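PDB 5N7Q: putative cathepsin d from Ixodes ricinus, which probably cleaves proteins as a pepsin-like aspartic endopeptidase of family A1, a tick cathepsin D captured here with the inhibitor pepstatin A. Local coordinates for residues I22-P27 with A40-P45. Residues are numbered along the deposited sequence; the frame is centred on the assembly and turned at random.
Sequences ISIGTP and ANLWLP
With no hydrogen bond passing between them, Ile24 and Leu44 meet purely through carbon, tip to tip, and their strands face each other across a hydrophobic layer. The axes of strands 22-24 and 42-45 come no nearer than 10.4 Å and cross at 77°, too far apart and too steeply crossed for backbone pairing, which leaves the gap to branched side chains. The tightest point is Leu44 CD1 against Ile24 CG1, 3.5 Å, a snug fit, shorter than two carbons normally keep. Ile24 bends at its second torsion (chi2 -71°), and its terminal CD1 touches both leucines, 4.1 Å from Leu44 CD1 and 4.2 Å from Leu42 CD2. Leu42 holds CG anti to its backbone N (chi1 174°); it and Ile22 run alongside, pointing opposite ways, their CD1 methyls 3.9 Å apart. Val33 touches both Ile22 and Leu44, and Leu105 packs on both leucines, so neighbouring strands close the cluster. The case illustrates how apolar side-chain contact joins steeply crossed strands: strand 42-45 follows the predicted catalytic Asp36, and strand 123-126 pairs antiparallel with strand 42-45 and parallel with strand 29-36, the psi-loop topology of the N-terminal lobe in pepsin-like proteases.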
loop_
_atom_site.group_PDB
_atom_site.type_symbol
_atom_site.label_atom_id
_atom_site.label_comp_id
_atom_site.label_asym_id
_atom_site.label_seq_id
_atom_site.Cartn_x
_atom_site.Cartn_y
_atom_site.Cartn_z
ATOM N N ILE A 22 15.772 -2.200 -2.598
ATOM C CA ILE A 22 16.015 -2.131 -4.043
ATOM C C ILE A 22 17.403 -1.564 -4.218
ATOM O O ILE A 22 17.958 -1.017 -3.288
ATOM C CB ILE A 22 14.977 -1.286 -4.842
ATOM C CG1 ILE A 22 15.027 0.215 -4.497
ATOM C CG2 ILE A 22 13.566 -1.849 -4.649
ATOM C CD1 ILE A 22 14.192 1.115 -5.404
ATOM N N SER A 23 17.923 -1.693 -5.425
ATOM C CA SER A 23 19.100 -0.898 -5.786
ATOM C C SER A 23 18.892 -0.184 -7.077
ATOM O O SER A 23 18.066 -0.583 -7.917
ATOM C CB SER A 23 20.379 -1.746 -5.840
ATOM O OG SER A 23 20.459 -2.569 -6.986
ATOM N N ILE A 24 19.655 0.909 -7.223
ATOM C CA ILE A 24 19.656 1.724 -8.424
ATOM C C ILE A 24 21.106 1.891 -8.860
ATOM O O ILE A 24 21.974 2.148 -8.039
ATOM C CB ILE A 24 19.050 3.120 -8.171
ATOM C CG1 ILE A 24 17.648 3.045 -7.524
ATOM C CG2 ILE A 24 19.045 3.958 -9.444
ATOM C CD1 ILE A 24 16.502 2.559 -8.391
ATOM N N GLY A 25 21.354 1.793 -10.161
ATOM C CA GLY A 25 22.624 2.284 -10.737
ATOM C C GLY A 25 23.691 1.225 -10.776
ATOM O O GLY A 25 23.508 0.088 -10.327
ATOM N N THR A 26 24.824 1.626 -11.349
ATOM C CA THR A 26 25.951 0.727 -11.613
ATOM C C THR A 26 27.232 1.445 -11.156
ATOM O O THR A 26 27.587 2.447 -11.739
ATOM C CB THR A 26 26.052 0.396 -13.112
ATOM O OG1 THR A 26 24.763 -0.064 -13.577
ATOM C CG2 THR A 26 27.082 -0.659 -13.357
ATOM N N PRO A 27 27.900 0.983 -10.104
ATOM C CA PRO A 27 27.497 -0.162 -9.289
ATOM C C PRO A 27 26.242 0.138 -8.456
ATOM O O PRO A 27 25.831 1.292 -8.373
ATOM C CB PRO A 27 28.708 -0.371 -8.366
ATOM C CG PRO A 27 29.359 0.955 -8.291
ATOM C CD PRO A 27 29.152 1.599 -9.622
ATOM N N ALA A 40 1.970 5.244 -8.802
ATOM C CA ALA A 40 2.637 4.645 -9.979
ATOM C C ALA A 40 4.093 5.081 -10.182
ATOM O O ALA A 40 4.743 4.563 -11.089
ATOM C CB ALA A 40 1.830 4.884 -11.250
ATOM N N ASN A 41 4.610 5.959 -9.328
ATOM C CA ASN A 41 5.956 6.536 -9.513
ATOM C C ASN A 41 6.968 5.928 -8.556
ATOM O O ASN A 41 6.620 5.583 -7.409
ATOM C CB ASN A 41 5.921 8.047 -9.293
ATOM C CG ASN A 41 5.205 8.768 -10.406
ATOM O OD1 ASN A 41 3.989 8.833 -10.403
ATOM N ND2 ASN A 41 5.961 9.269 -11.390
ATOM N N LEU A 42 8.213 5.829 -9.019
ATOM C CA LEU A 42 9.361 5.523 -8.171
ATOM C C LEU A 42 10.098 6.820 -7.864
ATOM O O LEU A 42 10.394 7.603 -8.770
ATOM C CB LEU A 42 10.319 4.577 -8.887
ATOM C CG LEU A 42 11.656 4.251 -8.211
ATOM C CD1 LEU A 42 11.560 3.621 -6.838
ATOM C CD2 LEU A 42 12.411 3.370 -9.179
ATOM N N TRP A 43 10.419 7.048 -6.591
ATOM C CA TRP A 43 11.314 8.174 -6.254
ATOM C C TRP A 43 12.167 7.851 -5.042
ATOM O O TRP A 43 11.817 7.009 -4.223
ATOM C CB TRP A 43 10.558 9.492 -6.048
ATOM C CG TRP A 43 9.596 9.500 -4.896
ATOM C CD1 TRP A 43 8.236 9.218 -4.951
ATOM C CD2 TRP A 43 9.892 9.746 -3.527
ATOM N NE1 TRP A 43 7.697 9.290 -3.704
ATOM C CE2 TRP A 43 8.691 9.569 -2.800
ATOM C CE3 TRP A 43 11.069 10.038 -2.826
ATOM C CZ2 TRP A 43 8.619 9.764 -1.417
ATOM C CZ3 TRP A 43 10.992 10.227 -1.442
ATOM C CH2 TRP A 43 9.777 10.068 -0.766
ATOM N N LEU A 44 13.308 8.528 -4.981
ATOM C CA LEU A 44 14.325 8.388 -3.929
ATOM C C LEU A 44 14.901 9.758 -3.626
ATOM O O LEU A 44 14.862 10.651 -4.490
ATOM C CB LEU A 44 15.443 7.450 -4.380
ATOM C CG LEU A 44 15.040 5.985 -4.587
ATOM C CD1 LEU A 44 16.110 5.262 -5.350
ATOM C CD2 LEU A 44 14.673 5.315 -3.265
ATOM N N PRO A 45 15.469 9.941 -2.412
ATOM C CA PRO A 45 16.127 11.230 -2.125
ATOM C C PRO A 45 17.355 11.443 -3.010
ATOM O O PRO A 45 18.101 10.516 -3.241
ATOM C CB PRO A 45 16.562 11.072 -0.652
ATOM C CG PRO A 45 15.747 9.905 -0.123
ATOM C CD PRO A 45 15.638 8.997 -1.302
#